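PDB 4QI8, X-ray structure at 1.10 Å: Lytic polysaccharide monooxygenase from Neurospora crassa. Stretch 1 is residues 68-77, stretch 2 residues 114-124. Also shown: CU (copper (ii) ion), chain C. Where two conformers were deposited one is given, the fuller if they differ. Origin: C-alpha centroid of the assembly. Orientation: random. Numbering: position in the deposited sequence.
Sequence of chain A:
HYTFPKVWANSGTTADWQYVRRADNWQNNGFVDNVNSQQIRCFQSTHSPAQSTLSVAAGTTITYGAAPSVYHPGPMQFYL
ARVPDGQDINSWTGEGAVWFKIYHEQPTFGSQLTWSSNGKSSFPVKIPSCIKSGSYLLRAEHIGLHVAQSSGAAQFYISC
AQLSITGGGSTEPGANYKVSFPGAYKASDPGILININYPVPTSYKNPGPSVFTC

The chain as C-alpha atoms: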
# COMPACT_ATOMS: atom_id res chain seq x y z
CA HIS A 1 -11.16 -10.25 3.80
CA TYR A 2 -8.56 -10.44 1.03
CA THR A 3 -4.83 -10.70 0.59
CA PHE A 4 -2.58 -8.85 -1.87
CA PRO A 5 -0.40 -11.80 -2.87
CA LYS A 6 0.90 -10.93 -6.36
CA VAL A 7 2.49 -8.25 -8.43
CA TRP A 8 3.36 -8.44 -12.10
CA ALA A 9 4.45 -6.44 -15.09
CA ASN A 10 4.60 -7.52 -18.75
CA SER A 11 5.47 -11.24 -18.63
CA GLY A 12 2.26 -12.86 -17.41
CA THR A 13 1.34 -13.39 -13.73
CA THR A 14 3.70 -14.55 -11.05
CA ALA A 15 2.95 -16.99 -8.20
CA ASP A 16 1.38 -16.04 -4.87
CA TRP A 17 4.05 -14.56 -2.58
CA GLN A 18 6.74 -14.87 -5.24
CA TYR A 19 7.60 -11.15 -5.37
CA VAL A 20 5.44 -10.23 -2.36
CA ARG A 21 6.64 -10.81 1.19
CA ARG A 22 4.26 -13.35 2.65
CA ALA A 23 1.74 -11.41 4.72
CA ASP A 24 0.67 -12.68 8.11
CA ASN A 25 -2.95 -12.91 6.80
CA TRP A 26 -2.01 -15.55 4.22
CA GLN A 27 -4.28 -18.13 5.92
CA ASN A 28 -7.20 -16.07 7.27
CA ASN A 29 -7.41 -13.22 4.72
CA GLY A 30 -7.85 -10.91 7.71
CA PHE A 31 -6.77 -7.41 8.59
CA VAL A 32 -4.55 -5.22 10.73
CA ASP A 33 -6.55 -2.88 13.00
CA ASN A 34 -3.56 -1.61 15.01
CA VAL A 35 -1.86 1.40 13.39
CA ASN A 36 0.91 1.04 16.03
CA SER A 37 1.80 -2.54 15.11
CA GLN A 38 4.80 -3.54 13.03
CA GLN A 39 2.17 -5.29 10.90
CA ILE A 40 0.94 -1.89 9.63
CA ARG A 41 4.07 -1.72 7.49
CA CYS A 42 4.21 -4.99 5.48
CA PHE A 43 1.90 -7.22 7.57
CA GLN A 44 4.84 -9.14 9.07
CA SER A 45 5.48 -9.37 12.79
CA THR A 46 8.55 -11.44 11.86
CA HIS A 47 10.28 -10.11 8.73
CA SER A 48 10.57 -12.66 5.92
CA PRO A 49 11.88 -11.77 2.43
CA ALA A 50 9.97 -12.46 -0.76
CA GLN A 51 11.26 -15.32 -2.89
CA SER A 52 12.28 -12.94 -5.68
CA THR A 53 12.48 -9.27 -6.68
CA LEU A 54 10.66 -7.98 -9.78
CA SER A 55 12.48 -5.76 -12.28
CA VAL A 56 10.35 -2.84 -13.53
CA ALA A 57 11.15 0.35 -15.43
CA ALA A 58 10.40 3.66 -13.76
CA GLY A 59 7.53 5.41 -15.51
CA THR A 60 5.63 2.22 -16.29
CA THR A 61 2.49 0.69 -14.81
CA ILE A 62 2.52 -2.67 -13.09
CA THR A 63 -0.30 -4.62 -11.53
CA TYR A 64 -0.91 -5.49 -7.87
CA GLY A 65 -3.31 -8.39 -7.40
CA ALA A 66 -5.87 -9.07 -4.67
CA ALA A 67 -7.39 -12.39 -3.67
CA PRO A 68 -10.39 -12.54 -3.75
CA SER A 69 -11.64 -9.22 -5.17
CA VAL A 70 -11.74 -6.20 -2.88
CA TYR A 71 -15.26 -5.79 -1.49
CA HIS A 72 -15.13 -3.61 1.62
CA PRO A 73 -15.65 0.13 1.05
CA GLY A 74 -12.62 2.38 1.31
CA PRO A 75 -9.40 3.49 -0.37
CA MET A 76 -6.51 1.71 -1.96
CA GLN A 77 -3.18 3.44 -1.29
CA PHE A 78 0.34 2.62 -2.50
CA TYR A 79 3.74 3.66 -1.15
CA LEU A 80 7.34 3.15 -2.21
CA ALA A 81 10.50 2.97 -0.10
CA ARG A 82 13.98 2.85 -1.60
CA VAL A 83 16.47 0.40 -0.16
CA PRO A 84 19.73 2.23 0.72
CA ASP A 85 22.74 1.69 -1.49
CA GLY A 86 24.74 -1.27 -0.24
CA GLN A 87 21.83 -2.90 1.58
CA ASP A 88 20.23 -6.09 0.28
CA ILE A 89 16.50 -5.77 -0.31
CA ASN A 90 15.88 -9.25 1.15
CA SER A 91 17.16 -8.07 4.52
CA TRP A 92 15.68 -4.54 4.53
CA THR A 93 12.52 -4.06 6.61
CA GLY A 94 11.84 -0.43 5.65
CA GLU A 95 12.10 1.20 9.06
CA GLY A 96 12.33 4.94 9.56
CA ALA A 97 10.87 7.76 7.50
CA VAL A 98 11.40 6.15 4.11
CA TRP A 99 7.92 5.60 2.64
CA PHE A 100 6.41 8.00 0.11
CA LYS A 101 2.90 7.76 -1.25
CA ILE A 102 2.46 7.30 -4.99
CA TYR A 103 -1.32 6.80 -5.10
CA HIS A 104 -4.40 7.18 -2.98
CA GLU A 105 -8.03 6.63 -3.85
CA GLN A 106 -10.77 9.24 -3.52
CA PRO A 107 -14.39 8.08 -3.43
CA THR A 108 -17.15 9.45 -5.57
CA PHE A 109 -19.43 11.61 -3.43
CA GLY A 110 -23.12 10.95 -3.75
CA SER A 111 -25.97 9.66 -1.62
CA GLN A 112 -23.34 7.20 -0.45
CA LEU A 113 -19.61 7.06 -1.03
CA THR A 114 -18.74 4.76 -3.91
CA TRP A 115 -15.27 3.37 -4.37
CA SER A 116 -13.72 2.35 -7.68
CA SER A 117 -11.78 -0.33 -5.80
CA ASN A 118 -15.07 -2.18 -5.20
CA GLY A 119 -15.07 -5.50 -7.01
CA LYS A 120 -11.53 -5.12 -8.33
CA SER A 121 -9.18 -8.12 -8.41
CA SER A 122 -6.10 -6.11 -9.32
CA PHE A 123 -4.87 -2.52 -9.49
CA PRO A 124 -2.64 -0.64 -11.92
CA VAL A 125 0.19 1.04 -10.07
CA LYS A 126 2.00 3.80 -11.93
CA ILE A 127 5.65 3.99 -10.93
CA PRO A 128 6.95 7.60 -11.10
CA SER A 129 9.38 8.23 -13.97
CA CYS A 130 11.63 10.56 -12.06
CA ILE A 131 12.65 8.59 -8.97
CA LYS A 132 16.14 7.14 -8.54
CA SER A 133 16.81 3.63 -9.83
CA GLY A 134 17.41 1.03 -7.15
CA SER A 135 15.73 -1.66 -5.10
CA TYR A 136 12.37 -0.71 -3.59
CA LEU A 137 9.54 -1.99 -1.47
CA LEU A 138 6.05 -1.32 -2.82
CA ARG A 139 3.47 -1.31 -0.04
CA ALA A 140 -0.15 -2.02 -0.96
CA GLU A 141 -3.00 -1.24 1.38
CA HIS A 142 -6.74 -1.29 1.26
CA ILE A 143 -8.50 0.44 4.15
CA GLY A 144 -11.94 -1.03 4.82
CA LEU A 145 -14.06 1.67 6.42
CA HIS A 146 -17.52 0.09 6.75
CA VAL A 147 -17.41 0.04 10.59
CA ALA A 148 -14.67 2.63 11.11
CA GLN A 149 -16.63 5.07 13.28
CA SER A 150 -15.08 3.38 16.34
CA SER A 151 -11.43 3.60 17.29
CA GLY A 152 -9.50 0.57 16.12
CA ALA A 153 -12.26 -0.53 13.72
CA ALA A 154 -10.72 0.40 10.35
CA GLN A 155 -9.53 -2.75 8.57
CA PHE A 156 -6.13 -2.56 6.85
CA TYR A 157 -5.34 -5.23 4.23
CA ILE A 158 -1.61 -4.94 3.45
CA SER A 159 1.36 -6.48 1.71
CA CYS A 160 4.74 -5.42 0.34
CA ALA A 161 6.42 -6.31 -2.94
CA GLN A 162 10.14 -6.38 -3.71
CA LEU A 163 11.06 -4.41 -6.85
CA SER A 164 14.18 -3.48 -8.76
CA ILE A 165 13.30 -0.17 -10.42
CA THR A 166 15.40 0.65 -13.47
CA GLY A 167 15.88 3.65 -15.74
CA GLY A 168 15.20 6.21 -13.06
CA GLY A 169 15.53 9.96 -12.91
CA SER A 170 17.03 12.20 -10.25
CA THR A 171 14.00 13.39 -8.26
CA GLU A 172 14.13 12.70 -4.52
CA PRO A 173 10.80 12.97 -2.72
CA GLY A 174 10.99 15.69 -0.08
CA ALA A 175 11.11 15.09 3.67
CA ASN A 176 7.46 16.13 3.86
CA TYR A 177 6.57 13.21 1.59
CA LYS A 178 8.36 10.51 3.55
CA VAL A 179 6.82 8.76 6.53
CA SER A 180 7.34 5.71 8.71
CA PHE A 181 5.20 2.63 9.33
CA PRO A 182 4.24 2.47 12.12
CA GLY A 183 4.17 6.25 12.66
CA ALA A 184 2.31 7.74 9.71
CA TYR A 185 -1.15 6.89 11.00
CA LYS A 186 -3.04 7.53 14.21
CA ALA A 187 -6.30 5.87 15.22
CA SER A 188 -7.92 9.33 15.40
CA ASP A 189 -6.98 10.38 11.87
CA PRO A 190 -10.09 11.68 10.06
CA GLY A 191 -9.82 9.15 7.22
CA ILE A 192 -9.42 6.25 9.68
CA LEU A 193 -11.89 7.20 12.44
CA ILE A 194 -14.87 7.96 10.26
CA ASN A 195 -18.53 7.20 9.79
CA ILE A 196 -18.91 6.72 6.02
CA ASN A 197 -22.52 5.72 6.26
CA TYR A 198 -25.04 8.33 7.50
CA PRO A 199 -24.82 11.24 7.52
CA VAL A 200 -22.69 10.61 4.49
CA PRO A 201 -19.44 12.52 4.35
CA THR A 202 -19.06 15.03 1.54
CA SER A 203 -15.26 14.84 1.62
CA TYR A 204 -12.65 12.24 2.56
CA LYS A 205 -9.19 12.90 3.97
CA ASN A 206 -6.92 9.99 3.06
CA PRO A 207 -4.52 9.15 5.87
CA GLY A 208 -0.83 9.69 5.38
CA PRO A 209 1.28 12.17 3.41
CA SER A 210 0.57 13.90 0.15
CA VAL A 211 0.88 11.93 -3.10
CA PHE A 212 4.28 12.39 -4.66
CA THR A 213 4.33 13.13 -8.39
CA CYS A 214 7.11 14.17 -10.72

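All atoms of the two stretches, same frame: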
# COMPACT_ATOMS: atom_id res chain seq x y z
N PRO A 68 -9.59 -12.67 -2.53
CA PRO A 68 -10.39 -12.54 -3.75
C PRO A 68 -10.53 -11.04 -4.02
O PRO A 68 -9.69 -10.26 -3.58
CB PRO A 68 -11.73 -13.20 -3.32
CG PRO A 68 -11.85 -12.77 -1.89
CD PRO A 68 -10.42 -12.90 -1.34
N SER A 69 -11.51 -10.63 -4.83
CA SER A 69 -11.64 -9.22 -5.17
C SER A 69 -11.94 -8.38 -3.94
O SER A 69 -12.59 -8.85 -3.02
CB SER A 69 -12.77 -9.04 -6.17
OG SER A 69 -12.51 -9.83 -7.35
N VAL A 70 -11.46 -7.15 -3.94
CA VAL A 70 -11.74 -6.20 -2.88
C VAL A 70 -13.25 -5.94 -2.82
O VAL A 70 -13.88 -5.67 -3.84
CB VAL A 70 -11.00 -4.88 -3.15
CG1 VAL A 70 -11.44 -3.79 -2.17
CG2 VAL A 70 -9.50 -5.09 -3.08
N TYR A 71 -13.82 -6.00 -1.62
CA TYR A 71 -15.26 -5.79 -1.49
C TYR A 71 -15.69 -4.97 -0.29
O TYR A 71 -16.87 -4.69 -0.15
CB TYR A 71 -16.01 -7.13 -1.49
CG TYR A 71 -15.69 -8.04 -0.34
CD1 TYR A 71 -16.41 -7.99 0.85
CD2 TYR A 71 -14.66 -8.95 -0.44
CE1 TYR A 71 -16.12 -8.85 1.89
CE2 TYR A 71 -14.36 -9.80 0.59
CZ TYR A 71 -15.08 -9.75 1.76
OH TYR A 71 -14.77 -10.63 2.78
N HIS A 72 -14.77 -4.57 0.57
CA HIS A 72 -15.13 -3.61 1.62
C HIS A 72 -14.97 -2.21 1.04
O HIS A 72 -14.12 -1.98 0.18
CB HIS A 72 -14.26 -3.76 2.86
CG HIS A 72 -14.36 -5.09 3.54
ND1 HIS A 72 -15.55 -5.61 3.99
CD2 HIS A 72 -13.40 -5.99 3.88
CE1 HIS A 72 -15.32 -6.77 4.58
NE2 HIS A 72 -14.03 -7.03 4.52
N PRO A 73 -15.77 -1.25 1.54
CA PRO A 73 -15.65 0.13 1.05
C PRO A 73 -14.45 0.85 1.67
O PRO A 73 -14.22 0.76 2.87
CB PRO A 73 -16.95 0.77 1.54
CG PRO A 73 -17.28 0.02 2.79
CD PRO A 73 -16.86 -1.40 2.51
N GLY A 74 -13.72 1.57 0.84
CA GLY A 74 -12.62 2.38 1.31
C GLY A 74 -11.52 2.46 0.28
O GLY A 74 -11.63 1.89 -0.82
N PRO A 75 -10.44 3.18 0.62
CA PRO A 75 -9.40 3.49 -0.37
C PRO A 75 -8.27 2.47 -0.48
O PRO A 75 -7.79 1.95 0.53
CB PRO A 75 -8.82 4.79 0.16
CG PRO A 75 -8.95 4.64 1.64
CD PRO A 75 -10.29 3.99 1.84
N MET A 76 -7.85 2.22 -1.71
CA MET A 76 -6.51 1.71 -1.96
C MET A 76 -5.49 2.84 -1.84
O MET A 76 -5.73 3.97 -2.29
CB MET A 76 -6.38 1.14 -3.37
CG MET A 76 -7.19 -0.10 -3.63
SD MET A 76 -6.70 -1.52 -2.62
CE MET A 76 -5.00 -1.71 -3.05
N GLN A 77 -4.32 2.51 -1.30
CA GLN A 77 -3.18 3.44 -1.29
C GLN A 77 -1.91 2.63 -1.54
O GLN A 77 -1.81 1.48 -1.12
CB GLN A 77 -3.09 4.22 0.03
CG GLN A 77 -4.44 4.73 0.51
CD GLN A 77 -4.39 5.82 1.56
OE1 GLN A 77 -5.24 6.71 1.56
NE2 GLN A 77 -3.42 5.76 2.47
N THR A 114 -19.05 5.93 -3.10
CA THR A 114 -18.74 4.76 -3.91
C THR A 114 -17.26 4.76 -4.25
O THR A 114 -16.64 5.81 -4.46
CB THR A 114 -19.61 4.69 -5.18
OG1 THR A 114 -19.48 5.90 -5.91
CG2 THR A 114 -21.08 4.48 -4.81
N TRP A 115 -16.70 3.56 -4.25
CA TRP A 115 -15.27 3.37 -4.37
C TRP A 115 -14.97 2.55 -5.61
O TRP A 115 -15.51 1.45 -5.78
CB TRP A 115 -14.75 2.65 -3.12
CG TRP A 115 -15.11 3.35 -1.83
CD1 TRP A 115 -16.26 3.19 -1.10
CD2 TRP A 115 -14.32 4.32 -1.12
NE1 TRP A 115 -16.22 3.99 0.01
CE2 TRP A 115 -15.05 4.70 0.02
CE3 TRP A 115 -13.06 4.90 -1.35
CZ2 TRP A 115 -14.56 5.63 0.94
CZ3 TRP A 115 -12.59 5.83 -0.44
CH2 TRP A 115 -13.33 6.18 0.70
N SER A 116 -14.11 3.07 -6.47
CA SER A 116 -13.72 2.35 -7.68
C SER A 116 -12.99 1.06 -7.36
O SER A 116 -12.94 0.18 -8.21
CB SER A 116 -12.85 3.22 -8.58
OG SER A 116 -11.62 3.52 -7.94
N SER A 117 -12.45 0.92 -6.16
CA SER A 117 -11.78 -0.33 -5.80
C SER A 117 -12.77 -1.47 -5.58
O SER A 117 -12.37 -2.64 -5.57
CB SER A 117 -10.91 -0.14 -4.56
OG SER A 117 -11.66 0.37 -3.48
N ASN A 118 -14.06 -1.15 -5.44
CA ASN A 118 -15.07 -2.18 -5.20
C ASN A 118 -15.14 -3.16 -6.36
O ASN A 118 -15.35 -2.76 -7.52
CB ASN A 118 -16.44 -1.55 -5.04
CG ASN A 118 -17.46 -2.50 -4.45
OD1 ASN A 118 -17.10 -3.47 -3.78
ND2 ASN A 118 -18.73 -2.24 -4.72
N GLY A 119 -14.97 -4.44 -6.04
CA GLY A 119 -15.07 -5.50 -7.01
C GLY A 119 -13.83 -5.71 -7.85
O GLY A 119 -13.83 -6.55 -8.75
N LYS A 120 -12.76 -4.97 -7.56
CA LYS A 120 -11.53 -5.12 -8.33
C LYS A 120 -10.66 -6.24 -7.79
O LYS A 120 -10.51 -6.41 -6.57
CB LYS A 120 -10.74 -3.81 -8.36
CG LYS A 120 -11.47 -2.64 -8.99
CD LYS A 120 -11.80 -2.88 -10.46
CE LYS A 120 -12.27 -1.59 -11.13
NZ LYS A 120 -13.56 -1.08 -10.60
N SER A 121 -10.07 -7.00 -8.72
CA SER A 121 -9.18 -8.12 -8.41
C SER A 121 -7.71 -7.75 -8.58
O SER A 121 -6.82 -8.53 -8.24
CB SER A 121 -9.50 -9.30 -9.34
OG SER A 121 -9.38 -8.92 -10.71
N SER A 122 -7.46 -6.58 -9.14
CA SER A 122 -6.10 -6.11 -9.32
C SER A 122 -6.14 -4.60 -9.58
O SER A 122 -7.20 -4.04 -9.90
CB SER A 122 -5.41 -6.85 -10.45
OG SER A 122 -6.03 -6.60 -11.69
N PHE A 123 -4.99 -3.97 -9.43
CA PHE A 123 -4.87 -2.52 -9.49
C PHE A 123 -3.64 -2.11 -10.28
O PHE A 123 -2.56 -2.62 -10.03
CB PHE A 123 -4.78 -1.94 -8.08
CG PHE A 123 -6.00 -2.22 -7.28
CD1 PHE A 123 -6.10 -3.35 -6.49
CD2 PHE A 123 -7.10 -1.38 -7.39
CE1 PHE A 123 -7.26 -3.61 -5.81
CE2 PHE A 123 -8.26 -1.65 -6.70
CZ PHE A 123 -8.34 -2.77 -5.92
N PRO A 124 -3.80 -1.18 -11.23
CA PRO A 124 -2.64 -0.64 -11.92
C PRO A 124 -1.93 0.35 -11.03
O PRO A 124 -2.57 1.23 -10.44
CB PRO A 124 -3.26 0.08 -13.12
CG PRO A 124 -4.59 0.51 -12.65
CD PRO A 124 -5.06 -0.60 -11.74
CU CU C . -13.18 -8.61 5.42
O HOH W 1 -14.68 -9.08 -8.77
O HOH W 2 -18.33 -2.33 -0.93
O HOH W 3 -15.30 -9.94 5.23
O HOH W 4 -14.02 -0.48 -2.12
O HOH W 5 -13.92 -7.89 7.20

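What fills the apolar centre of the contact? Two aromatic rings of the second stretch, Trp115 and Phe123, each receive a different part of the first. Met76 lies over one face of the Phe123 ring, its CG 3.8 Å from the ring centroid and its SD 4.1 Å from the same point, so that both a polarised methylene and the sulfur rest on the pi cloud. Its side chain takes the m rotamer at chi1, chi2 and chi3, a compact fold that keeps the thioether over the ring. Val70 approaches the same ring at its edge, near the ring plane, with CG2 3.8 Å from Phe123 CE1.

How does Trp115 engage a segment that offers it mostly backbone? Gly74 lies flat over the indole: its CA is 3.5 Å from the centroid of the six-membered ring, almost on the ring normal, a CH-pi contact. At phi 148° and psi -179°, a CB on Gly74 would point away from the second stretch, but it would clash with CD of Pro75 and jam against the carbonyl oxygen of Pro73, so this backbone shape calls for glycine. The flanking prolines extend the apolar cover, with Pro73 CB 3.6 Å from Trp115 CD1 and Pro75 CD 3.7 Å from Trp115 CZ3.

What ties the two backbones together? Val70 makes a pair of hydrogen bonds with the turn opposite it: its N donates to Lys120 O at 2.9 Å, and its O accepts from Gly119 N at 2.7 Å. The second stretch presents these groups from a type II turn, Ser117 to Lys120, which overlaps a type I turn from Trp115 to Asn118. Gly119 has a positive phi of 81°, which favours glycine. Lys120 points its CA-to-CB bond away from the contact, and its NZ donates to Ser116 O at 2.8 Å, bracing the turn from within its own stretch.

How does the contact become polar toward its edge? Polar contact begins inside, where Ser117 OG lies 3.1 Å from Gly74 O, a weak hydrogen bond at best, and water 4 links the same OG, at 2.9 Å, to His72 O, at 2.7 Å. At the edge, water 1 joins Ser69 OG to Gly119 O, 2.7 Å from each, while water 2 donates to Tyr71 O at 2.9 Å and weakly to Asn118 OD1 at 3.3 Å. Beyond this border, the His72 side chain turns to other work: its NE2 binds CU at 2.0 Å.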